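PDB 2V0P: type 2A phosphatase-associated protein 42 from Saccharomyces cerevisiae, which associates with PP2A-type phosphatase catalytic subunits, inhibits the phosphatase SIT4 and takes part in negative regulation of TOR signalling, here represented by its TPR-like N-terminal domain. Local coordinates for residues A[109-114]-A[216-221]; A[126-131]-A[210-215]. One frame throughout, in Å; residues are numbered along the deposited sequence.

Interaction 1. Residues A[109-114]-A[216-221]; sequences ESFINF and INNIEQ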
# COMPACT_ATOMS: atom_id res chain seq x y z
N GLU A 109 -8.34 17.08 3.65
CA GLU A 109 -8.45 18.52 3.64
C GLU A 109 -8.72 19.04 5.08
O GLU A 109 -8.06 19.97 5.47
CB GLU A 109 -9.51 19.01 2.68
CG GLU A 109 -9.45 20.46 2.37
CD GLU A 109 -10.28 20.81 1.15
OE1 GLU A 109 -10.48 19.92 0.27
OE2 GLU A 109 -10.73 21.98 1.05
N SER A 110 -9.68 18.45 5.78
CA SER A 110 -9.99 18.86 7.13
C SER A 110 -8.76 18.72 8.03
O SER A 110 -8.46 19.61 8.82
CB SER A 110 -11.15 18.09 7.75
OG SER A 110 -12.35 18.51 7.22
N PHE A 111 -8.09 17.60 7.92
CA PHE A 111 -6.86 17.36 8.70
C PHE A 111 -5.84 18.45 8.43
O PHE A 111 -5.21 18.92 9.34
CB PHE A 111 -6.29 15.94 8.42
CG PHE A 111 -6.97 14.85 9.18
CD1 PHE A 111 -7.05 14.90 10.57
CD2 PHE A 111 -7.45 13.71 8.53
CE1 PHE A 111 -7.67 13.91 11.29
CE2 PHE A 111 -8.08 12.72 9.23
CZ PHE A 111 -8.19 12.81 10.66
N ILE A 112 -5.70 18.87 7.17
CA ILE A 112 -4.75 19.91 6.81
C ILE A 112 -5.15 21.35 7.30
O ILE A 112 -4.33 22.11 7.80
CB ILE A 112 -4.35 19.82 5.32
CG1 ILE A 112 -3.67 18.43 5.07
CG2 ILE A 112 -3.44 20.94 4.93
CD1 ILE A 112 -3.21 18.21 3.66
N ASN A 113 -6.43 21.65 7.18
CA ASN A 113 -7.06 22.80 7.83
C ASN A 113 -6.67 22.88 9.32
O ASN A 113 -6.19 23.88 9.73
CB ASN A 113 -8.59 22.70 7.66
CG ASN A 113 -9.02 23.00 6.26
OD1 ASN A 113 -8.23 23.42 5.46
ND2 ASN A 113 -10.32 22.81 5.96
N PHE A 114 -6.83 21.79 10.07
CA PHE A 114 -6.50 21.69 11.46
C PHE A 114 -5.01 22.07 11.71
O PHE A 114 -4.77 22.87 12.51
CB PHE A 114 -6.84 20.33 11.99
CG PHE A 114 -6.37 20.05 13.40
CD1 PHE A 114 -6.79 20.85 14.49
CD2 PHE A 114 -5.54 18.97 13.65
CE1 PHE A 114 -6.35 20.60 15.77
CE2 PHE A 114 -5.12 18.68 15.01
CZ PHE A 114 -5.52 19.53 16.06
N ILE A 216 -0.93 13.16 11.53
CA ILE A 216 0.00 12.70 10.53
C ILE A 216 -0.32 11.23 10.16
O ILE A 216 -0.34 10.94 9.01
CB ILE A 216 1.48 12.90 10.95
CG1 ILE A 216 1.84 14.40 11.05
CG2 ILE A 216 2.42 12.15 9.99
CD1 ILE A 216 1.58 15.24 9.87
N ASN A 217 -0.60 10.38 11.12
CA ASN A 217 -0.99 9.00 10.89
C ASN A 217 -2.25 8.85 10.08
O ASN A 217 -2.38 7.97 9.27
CB ASN A 217 -1.15 8.23 12.17
CG ASN A 217 0.20 7.91 12.82
OD1 ASN A 217 1.20 7.72 12.14
ND2 ASN A 217 0.21 7.84 14.11
N ASN A 218 -3.21 9.73 10.34
CA ASN A 218 -4.43 9.66 9.63
C ASN A 218 -4.26 10.17 8.22
O ASN A 218 -4.90 9.64 7.30
CB ASN A 218 -5.53 10.43 10.40
CG ASN A 218 -5.70 9.95 11.78
OD1 ASN A 218 -5.53 8.83 12.06
ND2 ASN A 218 -5.97 10.87 12.70
N ILE A 219 -3.46 11.23 8.04
CA ILE A 219 -3.26 11.76 6.74
C ILE A 219 -2.54 10.61 5.90
O ILE A 219 -2.89 10.41 4.82
CB ILE A 219 -2.46 13.02 6.68
CG1 ILE A 219 -3.35 14.23 7.15
CG2 ILE A 219 -2.01 13.33 5.25
CD1 ILE A 219 -2.61 15.47 7.39
N GLU A 220 -1.59 9.95 6.47
CA GLU A 220 -0.82 8.86 5.72
C GLU A 220 -1.77 7.73 5.30
O GLU A 220 -1.79 7.29 4.10
CB GLU A 220 0.33 8.32 6.59
CG GLU A 220 1.39 7.56 5.80
CD GLU A 220 2.23 6.62 6.65
OE1 GLU A 220 1.95 6.41 7.85
OE2 GLU A 220 3.17 6.07 6.09
N GLN A 221 -2.57 7.27 6.25
CA GLN A 221 -3.46 6.17 6.06
C GLN A 221 -4.47 6.56 5.00
O GLN A 221 -4.68 5.81 4.11
CB GLN A 221 -4.16 5.79 7.33
CG GLN A 221 -5.41 5.00 7.14
CD GLN A 221 -5.14 3.58 6.63
OE1 GLN A 221 -4.14 2.96 6.98
NE2 GLN A 221 -6.04 3.07 5.80
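The phenyl ring of Phe111 and the carboxamide of Asn218 meet with their planes 37° apart, and the two side chains cross at about a right angle. Asn218 reaches the far end of the ring obliquely: its CB lies 3.6 Å from Phe111 CZ, and its ND2 is equally near that atom. The same ND2 donates a hydrogen bond to Asp214, one turn earlier, which restrains the amide beside the ring. At the root of the Phe111 side chain, Ile219 CG1 packs 3.6 Å from Phe111 CB, the two side chains sliding past each other in opposite directions. Ile219 CG1 stands anti to its own carbonyl carbon (chi1 -76°), and CD1 extends from there to within 3.9 Å of Ile112 CG1. With an alanine at Phe111, the ring's contact with Asn218 CB and ND2 is gone, and a gap would probably open between the two helices at that point. No hydrogen bond crosses between the segments. Their axes approach to 10.0 Å at 152°, so 109-114 of helix 93-120 and 216-221 of helix 199-231 run nearly antiparallel, a helix pairing that belongs to the all-helical TPR-like fold, while Tyr77 and Leu81 of helix 75-83 also touch the Phe111 side chain.

Interaction 2. Residues A[126-131]-A[210-215]; sequences PLVGEK and HFSLDT
Val128 meets Leu213 through methyl groups: Val128 CG2 lies 3.7 Å from Leu213 CD2, the two side chains meeting at a slant. That same Leu213 methyl also receives Leu127 CD2 at 4.2 Å, where the leucines cross at about a right angle. One branch of Leu213 therefore touches two successive residues of 126-131. Val128 CG2 is anti to its own carbonyl carbon, while CG1 is anti to the backbone N (chi1 175°); both branches come up to the Ser212 carbonyl oxygen, with CG2 3.8 Å and CG1 3.9 Å from Ser212 O. Ser212 OG is 3.9 Å from Val128 CG2, but its hydrogen-bonding partner is the carbonyl of His209. Further out, Thr215 OG1 donates to Phe211 O at 2.7 Å, from 39° above the carbonyl plane, while Thr215 N reaches the same oxygen from the opposite face. Phe211 O is thus gripped by two donors, and the OG1 bond fixes the Thr215 hydroxyl against its own helix. Leu169 and Asn173 of helix 156-186 touch Leu127 and Leu213, respectively, and Leu118 of helix 93-120 touches Ser212. The segment axes come within 9.8 Å at 39°, packing short helix 126-133 against helix 199-231 within the TPR-like fold. With no hydrogen bond across the segments, cohesion here rests on van der Waals contact, mostly between methyl groups and partly between Val128 and the Ser212 oxygens.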
# COMPACT_ATOMS: atom_id res chain seq x y z
N PRO A 126 7.37 21.14 15.68
CA PRO A 126 8.10 21.32 14.43
C PRO A 126 8.19 20.01 13.61
O PRO A 126 8.32 20.07 12.40
CB PRO A 126 9.45 21.82 14.90
CG PRO A 126 9.61 21.28 16.26
CD PRO A 126 8.26 21.25 16.85
N LEU A 127 8.09 18.86 14.26
CA LEU A 127 8.05 17.58 13.60
C LEU A 127 6.83 17.52 12.67
O LEU A 127 6.89 16.98 11.55
CB LEU A 127 7.97 16.46 14.63
CG LEU A 127 8.08 15.00 14.14
CD1 LEU A 127 8.60 14.07 15.21
CD2 LEU A 127 6.75 14.47 13.62
N VAL A 128 5.72 18.08 13.14
CA VAL A 128 4.49 18.02 12.36
C VAL A 128 4.55 19.07 11.32
O VAL A 128 4.14 18.85 10.19
CB VAL A 128 3.24 18.15 13.25
CG1 VAL A 128 1.95 18.21 12.40
CG2 VAL A 128 3.15 16.99 14.20
N GLY A 129 5.07 20.24 11.69
CA GLY A 129 5.19 21.36 10.79
C GLY A 129 6.09 21.12 9.61
O GLY A 129 5.84 21.67 8.54
N GLU A 130 7.15 20.32 9.79
CA GLU A 130 8.06 20.04 8.68
C GLU A 130 7.32 19.26 7.59
O GLU A 130 7.48 19.52 6.41
CB GLU A 130 9.25 19.26 9.18
CG GLU A 130 10.38 19.23 8.20
CD GLU A 130 11.24 18.00 8.37
OE1 GLU A 130 10.82 17.07 9.09
OE2 GLU A 130 12.33 17.96 7.77
N LYS A 131 6.52 18.30 8.02
CA LYS A 131 5.65 17.51 7.15
C LYS A 131 4.62 18.35 6.46
O LYS A 131 4.53 18.30 5.25
CB LYS A 131 5.01 16.38 7.92
CG LYS A 131 5.99 15.38 8.45
CD LYS A 131 5.30 14.19 8.98
CE LYS A 131 6.19 13.35 9.90
NZ LYS A 131 7.57 13.24 9.40
N HIS A 210 -1.45 16.16 20.87
CA HIS A 210 -1.55 14.75 20.63
C HIS A 210 -2.30 14.63 19.32
O HIS A 210 -1.87 13.91 18.46
CB HIS A 210 -2.26 14.07 21.79
CG HIS A 210 -2.81 12.73 21.47
ND1 HIS A 210 -4.16 12.47 21.44
CD2 HIS A 210 -2.19 11.59 21.10
CE1 HIS A 210 -4.35 11.21 21.08
NE2 HIS A 210 -3.17 10.66 20.87
N PHE A 211 -3.36 15.44 19.16
CA PHE A 211 -4.11 15.49 17.91
C PHE A 211 -3.27 15.77 16.65
O PHE A 211 -3.45 15.11 15.61
CB PHE A 211 -5.30 16.43 18.03
CG PHE A 211 -6.28 16.02 19.05
CD1 PHE A 211 -6.31 14.77 19.56
CD2 PHE A 211 -7.29 16.94 19.45
CE1 PHE A 211 -7.30 14.38 20.51
CE2 PHE A 211 -8.25 16.60 20.36
CZ PHE A 211 -8.27 15.33 20.91
N SER A 212 -2.35 16.72 16.72
CA SER A 212 -1.52 17.06 15.61
C SER A 212 -0.60 15.87 15.23
O SER A 212 -0.41 15.63 14.05
CB SER A 212 -0.70 18.33 15.90
OG SER A 212 0.39 18.01 16.71
N LEU A 213 -0.10 15.13 16.20
CA LEU A 213 0.70 13.97 15.91
C LEU A 213 -0.21 12.85 15.31
O LEU A 213 0.14 12.35 14.29
CB LEU A 213 1.48 13.53 17.13
CG LEU A 213 2.57 14.59 17.46
CD1 LEU A 213 2.87 14.51 18.89
CD2 LEU A 213 3.86 14.33 16.65
N ASP A 214 -1.34 12.53 15.93
CA ASP A 214 -2.29 11.57 15.44
C ASP A 214 -2.63 11.85 14.00
O ASP A 214 -2.67 10.95 13.22
CB ASP A 214 -3.61 11.61 16.26
CG ASP A 214 -4.56 10.43 15.93
OD1 ASP A 214 -4.08 9.26 15.95
OD2 ASP A 214 -5.76 10.66 15.65
N THR A 215 -2.84 13.12 13.66
CA THR A 215 -3.19 13.61 12.32
C THR A 215 -2.23 13.12 11.25
O THR A 215 -2.65 12.70 10.18
CB THR A 215 -3.32 15.18 12.32
OG1 THR A 215 -4.44 15.50 13.10
CG2 THR A 215 -3.55 15.79 10.94

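Overall arrangement
Interactions 1 and 2 occupy consecutive parts of helix 199-231, with centres about 9 Å apart. Its partners, helices 93-120 and 126-133, follow one another in the chain, and 126-131 with 210-215 lies in sequence between the outer segments of interaction 1. The contacts touch directly: Phe111 CD1 is 3.6 Å from Thr215 CG2, Phe114 CZ is 3.7 Å from Phe211 CB, and Ile216 CG2 is 3.7 Å from Lys131 CD. These approaches join both into one interior of the all-helical, TPR-like domain. Interaction 1 is the more central, its centre about 5 Å from the centre of the chain; the centre of interaction 2 is about 10 Å from the centre of the chain. A bound zinc ion lies about 9 Å from the Ile219 side chain.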